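Local coordinates for protein superoxide dismutase [Mn/Fe] (Porphyromonas gingivalis, PDB 1UES) that destroys superoxide radicals, dismutating them to oxygen and hydrogen peroxide by alternately reducing and oxidising one manganese or iron ion in each subunit of a homodimer, at residues V18-T23 with Y164-N169; E109-A114 with L134-E139; P152-D157 with D177-V182. The protein carries 1 engineered substitution. One frame throughout, in Å; residues are numbered along the deposited sequence.

Interaction 1: V18-T23 with Y164-N169; sequences VISKET and YLTYQN
T23, S20 and T166 meet through a shared water where an N-capped helix start packs against the short helix 164-167. The contact joins the alpha-hairpin domain of this iron/manganese superoxide dismutase to its C-terminal domain.

The polar links come first. S20 is the N-cap of helix 21-42. Its OG lies between the backbone N and the carbonyl carbon (chi1 73°) and accepts a bond from T23 N at 3.0 Å, with an N-H...O angle of 161°. Water 1 accepts from S20 N and is also bonded to T23 OG1 at 2.7 Å and to T166 OG1 at 2.6 Å. Water 2 joins T23 OG1 to L165 N, from which it accepts. T23 OG1 is therefore held by two waters, each leading to helix 164-167. H27, a metal ligand, lies one turn further along helix 21-42, and the T23 side chain is about 8 Å from the manganese ion.

Van der Waals contacts lie beside the waters. T23 and L165 slide past each other in opposite directions, with L165 CB and CD1 both against T23 OG1. L165 CD1 also reaches the backbone and CB of E22. L165 also packs on Y164 of the second subunit, so the contact borders the dimer interface.

Y167 meets the loop before the helix. Its OH is hydrogen-bonded to D177, and its ring is edge-to-face with H174. V18 O lies at the ring edge, near its plane, 3.6 Å from Y167 CE2.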
ATOM      1  N   VAL A  18      12.214  16.420   0.539  1.00 21.83           N
ATOM      2  CA  VAL A  18      11.745  15.317  -0.312  1.00 22.10           C
ATOM      3  C   VAL A  18      11.445  14.046   0.498  1.00 22.26           C
ATOM      4  O   VAL A  18      10.445  13.361   0.251  1.00 22.32           O
ATOM      5  CB  VAL A  18      12.759  15.067  -1.449  1.00 22.33           C
ATOM      6  CG1 VAL A  18      12.228  13.965  -2.390  1.00 22.69           C
ATOM      7  CG2 VAL A  18      12.989  16.380  -2.238  1.00 22.62           C
ATOM      8  N   ILE A  19      12.345  13.734   1.418  1.00 22.28           N
ATOM      9  CA  ILE A  19      12.150  12.641   2.365  1.00 22.57           C
ATOM     10  C   ILE A  19      12.582  13.371   3.642  1.00 22.53           C
ATOM     11  O   ILE A  19      13.773  13.554   3.892  1.00 23.09           O
ATOM     12  CB  ILE A  19      13.055  11.410   2.092  1.00 22.81           C
ATOM     13  CG1 ILE A  19      12.724  10.834   0.711  1.00 22.95           C
ATOM     14  CG2 ILE A  19      12.771  10.302   3.138  1.00 22.79           C
ATOM     15  CD1 ILE A  19      13.516   9.586   0.336  1.00 23.29           C
ATOM     16  N   SER A  20      11.585  13.823   4.398  1.00 22.84           N
ATOM     17  CA  SER A  20      11.789  14.600   5.615  1.00 22.99           C
ATOM     18  C   SER A  20      12.458  13.796   6.703  1.00 23.39           C
ATOM     19  O   SER A  20      12.536  12.571   6.635  1.00 23.32           O
ATOM     20  CB  SER A  20      10.458  15.120   6.140  1.00 23.38           C
ATOM     21  OG  SER A  20       9.729  14.052   6.714  1.00 22.65           O
ATOM     22  N   LYS A  21      12.929  14.505   7.716  1.00 23.77           N
ATOM     23  CA  LYS A  21      13.584  13.876   8.842  1.00 23.99           C
ATOM     24  C   LYS A  21      12.580  12.932   9.514  1.00 23.87           C
ATOM     25  O   LYS A  21      12.927  11.827   9.911  1.00 23.72           O
ATOM     26  CB  LYS A  21      14.085  14.940   9.828  1.00 25.05           C
ATOM     27  CG  LYS A  21      14.245  14.404  11.238  1.00 26.37           C
ATOM     28  CD  LYS A  21      14.695  15.466  12.242  1.00 27.35           C
ATOM     29  CE  LYS A  21      15.225  14.773  13.528  1.00 27.68           C
ATOM     30  NZ  LYS A  21      16.684  14.511  13.397  1.00 28.46           N
ATOM     31  N   GLU A  22      11.328  13.361   9.610  1.00 23.89           N
ATOM     32  CA  GLU A  22      10.297  12.557  10.234  1.00 24.35           C
ATOM     33  C   GLU A  22      10.056  11.296   9.403  1.00 23.87           C
ATOM     34  O   GLU A  22       9.898  10.199   9.947  1.00 23.80           O
ATOM     35  CB  GLU A  22       9.012  13.393  10.363  1.00 25.56           C
ATOM     36  CG  GLU A  22       9.139  14.605  11.335  1.00 28.44           C
ATOM     37  CD  GLU A  22       9.690  15.929  10.708  1.00 29.82           C
ATOM     38  OE1 GLU A  22      10.124  15.980   9.519  1.00 30.18           O
ATOM     39  OE2 GLU A  22       9.696  16.961  11.457  1.00 31.60           O
ATOM     40  N   THR A  23      10.028  11.454   8.083  1.00 23.11           N
ATOM     41  CA  THR A  23       9.839  10.284   7.227  1.00 22.62           C
ATOM     42  C   THR A  23      11.012   9.320   7.363  1.00 22.54           C
ATOM     43  O   THR A  23      10.793   8.098   7.463  1.00 21.58           O
ATOM     44  CB  THR A  23       9.607  10.703   5.772  1.00 22.95           C
ATOM     45  OG1 THR A  23       8.307  11.284   5.710  1.00 22.92           O
ATOM     46  CG2 THR A  23       9.597   9.493   4.826  1.00 23.04           C
ATOM     47  N   TYR A 164       3.653   9.768   2.317  1.00 19.85           N
ATOM     48  CA  TYR A 164       2.414  10.327   2.833  1.00 19.92           C
ATOM     49  C   TYR A 164       2.538  11.465   3.842  1.00 20.60           C
ATOM     50  O   TYR A 164       1.726  12.389   3.847  1.00 20.96           O
ATOM     51  CB  TYR A 164       1.539   9.209   3.415  1.00 19.63           C
ATOM     52  CG  TYR A 164       0.088   9.484   3.140  1.00 19.82           C
ATOM     53  CD1 TYR A 164      -0.443   9.253   1.883  1.00 19.41           C
ATOM     54  CD2 TYR A 164      -0.727  10.061   4.105  1.00 19.36           C
ATOM     55  CE1 TYR A 164      -1.767   9.595   1.566  1.00 19.89           C
ATOM     56  CE2 TYR A 164      -2.057  10.407   3.806  1.00 19.81           C
ATOM     57  CZ  TYR A 164      -2.561  10.172   2.518  1.00 19.89           C
ATOM     58  OH  TYR A 164      -3.837  10.588   2.169  1.00 20.30           O
ATOM     59  N   LEU A 165       3.549  11.412   4.689  1.00 21.29           N
ATOM     60  CA  LEU A 165       3.653  12.455   5.719  1.00 21.75           C
ATOM     61  C   LEU A 165       3.856  13.824   5.123  1.00 22.21           C
ATOM     62  O   LEU A 165       3.369  14.815   5.684  1.00 23.01           O
ATOM     63  CB  LEU A 165       4.792  12.172   6.689  1.00 22.00           C
ATOM     64  CG  LEU A 165       4.660  10.957   7.615  1.00 22.56           C
ATOM     65  CD1 LEU A 165       5.869  10.910   8.566  1.00 22.89           C
ATOM     66  CD2 LEU A 165       3.373  11.021   8.404  1.00 23.03           C
ATOM     67  N   THR A 166       4.547  13.883   3.992  1.00 22.11           N
ATOM     68  CA  THR A 166       4.839  15.171   3.348  1.00 22.04           C
ATOM     69  C   THR A 166       3.940  15.497   2.150  1.00 22.33           C
ATOM     70  O   THR A 166       3.583  16.664   1.941  1.00 22.88           O
ATOM     71  CB  THR A 166       6.330  15.213   2.866  1.00 22.15           C
ATOM     72  OG1 THR A 166       7.216  15.136   3.995  1.00 22.03           O
ATOM     73  CG2 THR A 166       6.622  16.492   2.106  1.00 22.69           C
ATOM     74  N   TYR A 167       3.612  14.483   1.352  1.00 21.56           N
ATOM     75  CA  TYR A 167       2.838  14.655   0.120  1.00 21.66           C
ATOM     76  C   TYR A 167       1.416  14.146   0.120  1.00 21.74           C
ATOM     77  O   TYR A 167       0.674  14.400  -0.843  1.00 21.63           O
ATOM     78  CB  TYR A 167       3.539  13.953  -1.027  1.00 21.52           C
ATOM     79  CG  TYR A 167       4.910  14.481  -1.323  1.00 21.27           C
ATOM     80  CD1 TYR A 167       5.095  15.438  -2.321  1.00 21.58           C
ATOM     81  CD2 TYR A 167       6.028  14.065  -0.580  1.00 21.43           C
ATOM     82  CE1 TYR A 167       6.345  15.977  -2.580  1.00 21.68           C
ATOM     83  CE2 TYR A 167       7.295  14.609  -0.843  1.00 21.10           C
ATOM     84  CZ  TYR A 167       7.442  15.566  -1.835  1.00 21.86           C
ATOM     85  OH  TYR A 167       8.681  16.149  -2.100  1.00 21.90           O
ATOM     86  N   GLN A 168       1.065  13.394   1.162  1.00 21.61           N
ATOM     87  CA  GLN A 168      -0.243  12.765   1.235  1.00 21.89           C
ATOM     88  C   GLN A 168      -0.560  12.049  -0.087  1.00 21.55           C
ATOM     89  O   GLN A 168       0.234  11.254  -0.549  1.00 21.50           O
ATOM     90  CB  GLN A 168      -1.333  13.782   1.602  1.00 22.56           C
ATOM     91  CG  GLN A 168      -1.151  14.342   3.020  1.00 22.97           C
ATOM     92  CD  GLN A 168      -0.189  15.507   3.050  1.00 23.56           C
ATOM     93  OE1 GLN A 168      -0.327  16.438   2.265  1.00 23.92           O
ATOM     94  NE2 GLN A 168       0.810  15.453   3.935  1.00 23.63           N
ATOM     95  N   ASN A 169      -1.687  12.340  -0.726  1.00 21.38           N
ATOM     96  CA  ASN A 169      -2.027  11.616  -1.950  1.00 21.74           C
ATOM     97  C   ASN A 169      -1.269  12.022  -3.205  1.00 21.78           C
ATOM     98  O   ASN A 169      -1.427  11.399  -4.262  1.00 21.87           O
ATOM     99  CB  ASN A 169      -3.521  11.750  -2.226  1.00 22.29           C
ATOM    100  CG  ASN A 169      -3.930  13.181  -2.501  1.00 22.74           C
ATOM    101  OD1 ASN A 169      -4.497  13.476  -3.559  1.00 25.44           O
ATOM    102  ND2 ASN A 169      -3.664  14.078  -1.545  1.00 22.85           N
TER
HETATM  103  O   HOH W   1       8.793  13.031   3.767  1.00 29.27           O
HETATM  104  O   HOH W   2       5.919   9.662   4.722  1.00 23.49           O

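Interaction 2: E109-A114 with L134-E139; sequences EEFNTA and LSIEKE
A helix-on-sheet contact of the C-terminal alpha/beta domain is made here, with I136 of the edge strand 134-140 reaching F111 and A114 of helix 104-116. The two short segments run nearly parallel, at 14°, and their axes come within 9.2 Å.

I136 carries the largest share of the contact, and each of its branches has a partner. CG2 touches A114 CB at 3.7 Å. CG1 lies in the plane of the F111 ring, at its edge. CD1 goes furthest. It meets F111 CD2 at 3.8 Å, again at the ring edge, and touches E110 CB at 3.9 Å. I136 CG1 is anti to the carbonyl carbon (chi1 -64°) and CD1 is anti to CA (chi2 -174°), which carries CD1 out to the helix backbone near F111 N. The F111 and I136 side chains cross obliquely.

K138 adds a more exposed contact. Its CG packs 4.1 Å from A114 CB. The chain then bends, and CE passes 3.4 Å from A114 O. The E110 carboxylate forms a salt bridge with K106, while its CB is the atom that meets I136.

Within the helix, E109 O accepts from T113 N and from T113 OG1, which come from opposite faces of the carbonyl plane.

Strand 134-140 pairs with the central strand 122-128. V124 on that strand touches F111, A114 and I136 alike. F101 of helix 91-101 meets E110 and I136. F111 is also edge-to-face with F156 of strand 151-157.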
ATOM      1  N   GLU A 109      10.118  11.271 -17.477  1.00 31.43           N
ATOM      2  CA  GLU A 109       8.688  11.267 -17.745  1.00 31.42           C
ATOM      3  C   GLU A 109       8.128   9.839 -17.698  1.00 30.79           C
ATOM      4  O   GLU A 109       7.117   9.593 -17.053  1.00 30.62           O
ATOM      5  CB  GLU A 109       8.407  11.938 -19.105  1.00 32.52           C
ATOM      6  CG  GLU A 109       7.800  11.011 -20.160  1.00 34.61           C
ATOM      7  CD  GLU A 109       6.956  11.742 -21.219  1.00 35.53           C
ATOM      8  OE1 GLU A 109       6.561  11.076 -22.202  1.00 36.52           O
ATOM      9  OE2 GLU A 109       6.692  12.963 -21.080  1.00 36.38           O
ATOM     10  N   GLU A 110       8.788   8.894 -18.360  1.00 30.28           N
ATOM     11  CA  GLU A 110       8.303   7.518 -18.381  1.00 29.88           C
ATOM     12  C   GLU A 110       8.397   6.849 -17.028  1.00 28.92           C
ATOM     13  O   GLU A 110       7.500   6.098 -16.639  1.00 28.60           O
ATOM     14  CB  GLU A 110       9.068   6.681 -19.406  1.00 30.81           C
ATOM     15  CG  GLU A 110       8.964   7.246 -20.809  1.00 32.33           C
ATOM     16  CD  GLU A 110       9.754   6.450 -21.817  1.00 33.20           C
ATOM     17  OE1 GLU A 110       9.826   5.204 -21.684  1.00 34.04           O
ATOM     18  OE2 GLU A 110      10.305   7.071 -22.752  1.00 34.19           O
ATOM     19  N   PHE A 111       9.478   7.129 -16.313  1.00 27.95           N
ATOM     20  CA  PHE A 111       9.680   6.542 -14.992  1.00 27.16           C
ATOM     21  C   PHE A 111       8.598   7.056 -14.031  1.00 26.94           C
ATOM     22  O   PHE A 111       7.929   6.269 -13.329  1.00 26.50           O
ATOM     23  CB  PHE A 111      11.094   6.901 -14.502  1.00 26.39           C
ATOM     24  CG  PHE A 111      11.671   5.913 -13.509  1.00 25.73           C
ATOM     25  CD1 PHE A 111      11.784   6.251 -12.168  1.00 25.27           C
ATOM     26  CD2 PHE A 111      12.106   4.657 -13.923  1.00 25.35           C
ATOM     27  CE1 PHE A 111      12.332   5.338 -11.238  1.00 25.08           C
ATOM     28  CE2 PHE A 111      12.655   3.729 -13.006  1.00 25.27           C
ATOM     29  CZ  PHE A 111      12.769   4.074 -11.659  1.00 24.68           C
ATOM     30  N   ASN A 112       8.409   8.371 -14.014  1.00 26.85           N
ATOM     31  CA  ASN A 112       7.379   8.967 -13.172  1.00 26.54           C
ATOM     32  C   ASN A 112       6.007   8.368 -13.507  1.00 26.40           C
ATOM     33  O   ASN A 112       5.210   8.054 -12.613  1.00 25.67           O
ATOM     34  CB  ASN A 112       7.322  10.489 -13.398  1.00 27.05           C
ATOM     35  CG  ASN A 112       8.535  11.226 -12.842  1.00 27.41           C
ATOM     36  OD1 ASN A 112       9.338  10.677 -12.085  1.00 27.77           O
ATOM     37  ND2 ASN A 112       8.672  12.486 -13.233  1.00 27.67           N
ATOM     38  N   THR A 113       5.730   8.184 -14.798  1.00 26.21           N
ATOM     39  CA  THR A 113       4.437   7.651 -15.196  1.00 26.51           C
ATOM     40  C   THR A 113       4.246   6.227 -14.703  1.00 26.34           C
ATOM     41  O   THR A 113       3.179   5.874 -14.250  1.00 26.49           O
ATOM     42  CB  THR A 113       4.234   7.680 -16.720  1.00 27.11           C
ATOM     43  OG1 THR A 113       4.189   9.043 -17.173  1.00 27.62           O
ATOM     44  CG2 THR A 113       2.928   7.020 -17.060  1.00 27.33           C
ATOM     45  N   ALA A 114       5.298   5.423 -14.779  1.00 26.37           N
ATOM     46  CA  ALA A 114       5.242   4.048 -14.303  1.00 26.60           C
ATOM     47  C   ALA A 114       4.977   4.030 -12.790  1.00 26.97           C
ATOM     48  O   ALA A 114       4.237   3.182 -12.280  1.00 26.80           O
ATOM     49  CB  ALA A 114       6.563   3.344 -14.612  1.00 26.47           C
ATOM     50  N   LEU A 134      18.413  -1.371 -20.708  1.00 29.40           N
ATOM     51  CA  LEU A 134      17.647  -0.832 -19.601  1.00 28.79           C
ATOM     52  C   LEU A 134      16.167  -1.088 -19.759  1.00 28.70           C
ATOM     53  O   LEU A 134      15.641  -1.129 -20.878  1.00 28.75           O
ATOM     54  CB  LEU A 134      17.863   0.682 -19.495  1.00 28.59           C
ATOM     55  CG  LEU A 134      19.298   1.202 -19.365  1.00 28.37           C
ATOM     56  CD1 LEU A 134      19.318   2.735 -19.565  1.00 28.60           C
ATOM     57  CD2 LEU A 134      19.845   0.831 -17.968  1.00 28.30           C
ATOM     58  N   SER A 135      15.496  -1.235 -18.627  1.00 28.14           N
ATOM     59  CA  SER A 135      14.058  -1.433 -18.623  1.00 28.08           C
ATOM     60  C   SER A 135      13.478  -0.778 -17.398  1.00 27.96           C
ATOM     61  O   SER A 135      14.153  -0.633 -16.382  1.00 27.50           O
ATOM     62  CB  SER A 135      13.699  -2.919 -18.593  1.00 28.09           C
ATOM     63  OG  SER A 135      14.212  -3.573 -17.434  1.00 28.24           O
ATOM     64  N   ILE A 136      12.224  -0.368 -17.505  1.00 27.98           N
ATOM     65  CA  ILE A 136      11.536   0.202 -16.357  1.00 28.03           C
ATOM     66  C   ILE A 136      10.626  -0.937 -15.921  1.00 28.50           C
ATOM     67  O   ILE A 136       9.832  -1.451 -16.714  1.00 28.43           O
ATOM     68  CB  ILE A 136      10.721   1.436 -16.742  1.00 27.69           C
ATOM     69  CG1 ILE A 136      11.679   2.531 -17.226  1.00 27.31           C
ATOM     70  CG2 ILE A 136       9.842   1.862 -15.562  1.00 27.11           C
ATOM     71  CD1 ILE A 136      11.057   3.851 -17.502  1.00 27.70           C
ATOM     72  N   GLU A 137      10.785  -1.369 -14.675  1.00 28.76           N
ATOM     73  CA  GLU A 137      10.003  -2.473 -14.136  1.00 29.36           C
ATOM     74  C   GLU A 137       9.052  -1.998 -13.049  1.00 29.27           C
ATOM     75  O   GLU A 137       9.450  -1.266 -12.160  1.00 29.33           O
ATOM     76  CB  GLU A 137      10.938  -3.533 -13.537  1.00 29.89           C
ATOM     77  CG  GLU A 137      12.033  -4.008 -14.463  1.00 31.03           C
ATOM     78  CD  GLU A 137      11.528  -4.978 -15.518  1.00 31.32           C
ATOM     79  OE1 GLU A 137      10.441  -5.581 -15.318  1.00 32.15           O
ATOM     80  OE2 GLU A 137      12.224  -5.144 -16.539  1.00 31.93           O
ATOM     81  N   LYS A 138       7.791  -2.401 -13.129  1.00 29.43           N
ATOM     82  CA  LYS A 138       6.823  -2.043 -12.093  1.00 29.17           C
ATOM     83  C   LYS A 138       6.749  -3.268 -11.180  1.00 28.91           C
ATOM     84  O   LYS A 138       6.392  -4.370 -11.627  1.00 29.13           O
ATOM     85  CB  LYS A 138       5.458  -1.737 -12.712  1.00 30.05           C
ATOM     86  CG  LYS A 138       5.382  -0.373 -13.413  1.00 30.93           C
ATOM     87  CD  LYS A 138       4.081  -0.233 -14.182  1.00 32.20           C
ATOM     88  CE  LYS A 138       2.961   0.219 -13.270  1.00 32.79           C
ATOM     89  NZ  LYS A 138       1.904  -0.836 -13.129  1.00 33.82           N
ATOM     90  N   GLU A 139       7.102  -3.084  -9.908  1.00 28.19           N
ATOM     91  CA  GLU A 139       7.135  -4.194  -8.971  1.00 27.91           C
ATOM     92  C   GLU A 139       6.128  -4.040  -7.838  1.00 27.52           C
ATOM     93  O   GLU A 139       6.355  -3.284  -6.874  1.00 27.42           O
ATOM     94  CB  GLU A 139       8.555  -4.328  -8.389  1.00 28.16           C
ATOM     95  CG  GLU A 139       9.610  -4.665  -9.413  1.00 28.78           C
ATOM     96  CD  GLU A 139       9.562  -6.129  -9.815  1.00 29.26           C
ATOM     97  OE1 GLU A 139       8.634  -6.843  -9.374  1.00 29.28           O
ATOM     98  OE2 GLU A 139      10.444  -6.572 -10.576  1.00 30.36           O
TER

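Interaction 3: P152-D157 with D177-V182; sequences PLLTFD and DLWSIV. Engineered in segment 152-157: T155 (natural residue Gly). With MN (manganese (II) ion), chain E.
F156 reaches from strand 151-157 to L178 and W179, in the 177-182 segment that carries the C-terminal part of helix 171-178. Its CB lies 3.7 Å from L178 CD1. CG is anti to the carbonyl carbon (chi1 -75°) and comes within 3.3 Å of the same methyl. L178 CD1 sits over one face of the ring, offset toward the rim. This is a close CH-pi contact, 3.5 Å from L178 CD1 to the F156 ring centroid. Further out, CE1 meets L178 CB, and V182 CG2 lies near the ring plane at the edge. CE2 approaches W179 CZ2 at 3.5 Å. The tip, CZ, lies over the centre of the indole, 3.4 Å above its plane. F156 and W179 thus form an edge-to-face pair, with planes at 67° and ring centroids 4.7 Å apart.

L154, two residues earlier, points to the same side. Its CD2 touches W179 CZ3 at 3.8 Å and its CD1 packs on V182 CG2. Its side chain crosses both partners at about a right angle. W179 NE1 is hydrogen-bonded to N112 OD1, which fixes the rotation of the indole.

T155 is engineered (natural residue Gly). Its CB points away from 177-182, and its OG1 is bonded to V124 O.

At the strand end D157 OD2 binds manganese at 2.1 Å, and H27, H74, H161 and water 3 complete the site. D157 OD1 is bonded to W159 N and accepts a weak bond from water 3. Three histidines, an aspartate and a solvent molecule around one ion are the signature of iron/manganese superoxide dismutases.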
ATOM      1  N   PRO A 152      19.345  -4.314 -10.445  1.00 26.80           N
ATOM      2  CA  PRO A 152      18.588  -3.154  -9.939  1.00 26.40           C
ATOM      3  C   PRO A 152      19.426  -1.882  -9.847  1.00 25.98           C
ATOM      4  O   PRO A 152      20.370  -1.833  -9.060  1.00 26.37           O
ATOM      5  CB  PRO A 152      18.104  -3.626  -8.568  1.00 26.55           C
ATOM      6  CG  PRO A 152      19.208  -4.558  -8.104  1.00 26.76           C
ATOM      7  CD  PRO A 152      19.741  -5.236  -9.367  1.00 26.80           C
ATOM      8  N   LEU A 153      19.064  -0.837 -10.593  1.00 24.99           N
ATOM      9  CA  LEU A 153      19.853   0.391 -10.606  1.00 24.52           C
ATOM     10  C   LEU A 153      19.317   1.553  -9.802  1.00 24.12           C
ATOM     11  O   LEU A 153      20.041   2.170  -9.032  1.00 24.09           O
ATOM     12  CB  LEU A 153      20.069   0.878 -12.039  1.00 24.81           C
ATOM     13  CG  LEU A 153      20.491  -0.176 -13.053  1.00 24.90           C
ATOM     14  CD1 LEU A 153      20.656   0.494 -14.405  1.00 25.13           C
ATOM     15  CD2 LEU A 153      21.816  -0.799 -12.618  1.00 25.18           C
ATOM     16  N   LEU A 154      18.037   1.856  -9.997  1.00 23.70           N
ATOM     17  CA  LEU A 154      17.425   2.973  -9.314  1.00 23.04           C
ATOM     18  C   LEU A 154      15.969   2.632  -9.003  1.00 22.50           C
ATOM     19  O   LEU A 154      15.265   2.106  -9.851  1.00 22.98           O
ATOM     20  CB  LEU A 154      17.476   4.216 -10.221  1.00 23.56           C
ATOM     21  CG  LEU A 154      16.556   5.368  -9.830  1.00 23.56           C
ATOM     22  CD1 LEU A 154      17.156   6.066  -8.602  1.00 24.07           C
ATOM     23  CD2 LEU A 154      16.380   6.357 -11.023  1.00 23.93           C
ATOM     24  N   THR A 155      15.534   2.899  -7.775  1.00 21.76           N
ATOM     25  CA  THR A 155      14.127   2.624  -7.474  1.00 21.60           C
ATOM     26  C   THR A 155      13.428   3.744  -6.750  1.00 21.29           C
ATOM     27  O   THR A 155      14.031   4.445  -5.938  1.00 21.52           O
ATOM     28  CB  THR A 155      13.938   1.311  -6.636  1.00 21.52           C
ATOM     29  OG1 THR A 155      12.538   0.998  -6.575  1.00 21.40           O
ATOM     30  CG2 THR A 155      14.487   1.462  -5.184  1.00 21.75           C
ATOM     31  N   PHE A 156      12.137   3.924  -7.054  1.00 21.40           N
ATOM     32  CA  PHE A 156      11.321   4.892  -6.337  1.00 21.10           C
ATOM     33  C   PHE A 156      10.286   4.015  -5.566  1.00 20.66           C
ATOM     34  O   PHE A 156       9.643   3.159  -6.147  1.00 20.64           O
ATOM     35  CB  PHE A 156      10.565   5.831  -7.279  1.00 21.76           C
ATOM     36  CG  PHE A 156      11.423   6.895  -7.932  1.00 21.81           C
ATOM     37  CD1 PHE A 156      12.777   7.017  -7.627  1.00 22.07           C
ATOM     38  CD2 PHE A 156      10.853   7.770  -8.855  1.00 21.98           C
ATOM     39  CE1 PHE A 156      13.578   8.008  -8.233  1.00 22.37           C
ATOM     40  CE2 PHE A 156      11.633   8.764  -9.471  1.00 22.40           C
ATOM     41  CZ  PHE A 156      12.987   8.885  -9.164  1.00 21.97           C
ATOM     42  N   ASP A 157      10.201   4.203  -4.256  1.00 19.89           N
ATOM     43  CA  ASP A 157       9.260   3.464  -3.421  1.00 19.60           C
ATOM     44  C   ASP A 157       7.903   4.151  -3.543  1.00 19.60           C
ATOM     45  O   ASP A 157       7.802   5.361  -3.252  1.00 19.61           O
ATOM     46  CB  ASP A 157       9.771   3.559  -1.994  1.00 19.26           C
ATOM     47  CG  ASP A 157       9.020   2.687  -1.021  1.00 19.90           C
ATOM     48  OD1 ASP A 157       8.079   1.984  -1.435  1.00 19.63           O
ATOM     49  OD2 ASP A 157       9.434   2.757   0.167  1.00 19.66           O
ATOM     50  N   ASP A 177      10.008  15.170  -7.240  1.00 24.95           N
ATOM     51  CA  ASP A 177      11.010  15.674  -6.325  1.00 24.61           C
ATOM     52  C   ASP A 177      12.124  14.674  -6.045  1.00 23.92           C
ATOM     53  O   ASP A 177      13.204  15.068  -5.666  1.00 24.13           O
ATOM     54  CB  ASP A 177      10.398  16.070  -4.969  1.00 24.92           C
ATOM     55  CG  ASP A 177       9.674  17.411  -5.009  1.00 25.20           C
ATOM     56  OD1 ASP A 177      10.055  18.282  -5.831  1.00 25.58           O
ATOM     57  OD2 ASP A 177       8.727  17.586  -4.211  1.00 25.43           O
ATOM     58  N   LEU A 178      11.879  13.379  -6.230  1.00 23.33           N
ATOM     59  CA  LEU A 178      12.921  12.417  -5.917  1.00 22.67           C
ATOM     60  C   LEU A 178      14.139  12.627  -6.771  1.00 22.96           C
ATOM     61  O   LEU A 178      15.255  12.344  -6.352  1.00 22.66           O
ATOM     62  CB  LEU A 178      12.401  10.994  -6.099  1.00 22.27           C
ATOM     63  CG  LEU A 178      11.537  10.448  -4.971  1.00 21.60           C
ATOM     64  CD1 LEU A 178      11.052   9.038  -5.406  1.00 21.08           C
ATOM     65  CD2 LEU A 178      12.310  10.400  -3.643  1.00 21.36           C
ATOM     66  N   TRP A 179      13.933  13.119  -7.987  1.00 22.91           N
ATOM     67  CA  TRP A 179      15.088  13.320  -8.862  1.00 23.64           C
ATOM     68  C   TRP A 179      16.148  14.242  -8.285  1.00 23.88           C
ATOM     69  O   TRP A 179      17.354  14.087  -8.566  1.00 23.88           O
ATOM     70  CB  TRP A 179      14.621  13.824 -10.222  1.00 23.52           C
ATOM     71  CG  TRP A 179      13.662  12.923 -10.871  1.00 23.83           C
ATOM     72  CD1 TRP A 179      12.303  13.103 -10.979  1.00 23.72           C
ATOM     73  CD2 TRP A 179      13.949  11.659 -11.493  1.00 23.78           C
ATOM     74  NE1 TRP A 179      11.740  12.028 -11.627  1.00 23.50           N
ATOM     75  CE2 TRP A 179      12.720  11.132 -11.950  1.00 23.58           C
ATOM     76  CE3 TRP A 179      15.130  10.919 -11.704  1.00 23.96           C
ATOM     77  CZ2 TRP A 179      12.625   9.899 -12.609  1.00 23.59           C
ATOM     78  CZ3 TRP A 179      15.025   9.675 -12.371  1.00 23.86           C
ATOM     79  CH2 TRP A 179      13.786   9.191 -12.806  1.00 24.02           C
ATOM     80  N   SER A 180      15.718  15.186  -7.451  1.00 24.09           N
ATOM     81  CA  SER A 180      16.624  16.135  -6.846  1.00 24.62           C
ATOM     82  C   SER A 180      17.573  15.522  -5.809  1.00 24.66           C
ATOM     83  O   SER A 180      18.578  16.139  -5.465  1.00 24.76           O
ATOM     84  CB  SER A 180      15.835  17.296  -6.223  1.00 24.84           C
ATOM     85  OG  SER A 180      15.177  16.921  -5.012  1.00 26.36           O
ATOM     86  N   ILE A 181      17.269  14.323  -5.301  1.00 24.07           N
ATOM     87  CA  ILE A 181      18.175  13.707  -4.324  1.00 24.00           C
ATOM     88  C   ILE A 181      18.886  12.453  -4.827  1.00 24.27           C
ATOM     89  O   ILE A 181      19.606  11.791  -4.070  1.00 23.90           O
ATOM     90  CB  ILE A 181      17.467  13.340  -3.008  1.00 23.60           C
ATOM     91  CG1 ILE A 181      16.204  12.534  -3.273  1.00 23.61           C
ATOM     92  CG2 ILE A 181      17.170  14.626  -2.212  1.00 23.46           C
ATOM     93  CD1 ILE A 181      15.549  12.018  -2.010  1.00 22.86           C
ATOM     94  N   VAL A 182      18.675  12.112  -6.084  1.00 24.25           N
ATOM     95  CA  VAL A 182      19.346  10.939  -6.628  1.00 25.11           C
ATOM     96  C   VAL A 182      20.832  11.238  -6.824  1.00 25.31           C
ATOM     97  O   VAL A 182      21.194  12.251  -7.418  1.00 25.37           O
ATOM     98  CB  VAL A 182      18.726  10.545  -7.997  1.00 24.70           C
ATOM     99  CG1 VAL A 182      19.561   9.466  -8.693  1.00 25.12           C
ATOM    100  CG2 VAL A 182      17.307  10.046  -7.775  1.00 24.92           C
TER
HETATM  101 MN    MN E 192       9.215   1.715   1.938  1.00 18.41          MN
HETATM  102  O   HOH W   3       8.292   0.102   0.688  1.00 20.18           O

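Overall arrangement
From the N terminus, the chain first passes 18-23, at the start of the long helix 21-42. Interaction 1 does not close until 164-169, 141 residues beyond the end of 18-23, and ties the alpha-hairpin domain to the C-terminal domain. Interaction 2 opens and closes within that span, joining helix 104-116 to edge strand 134-140. Interaction 3 then begins on the other edge strand, 151-157, before interaction 1 closes, and ends at 177-182 after it, so the two cross. Interactions 2 and 3 run in series and reach the same sheet. They touch where N112 meets W179. Interactions 1 and 3 touch through V18 and through Y167 with D177, while interactions 1 and 2 stay about 11 Å apart at their nearest atoms.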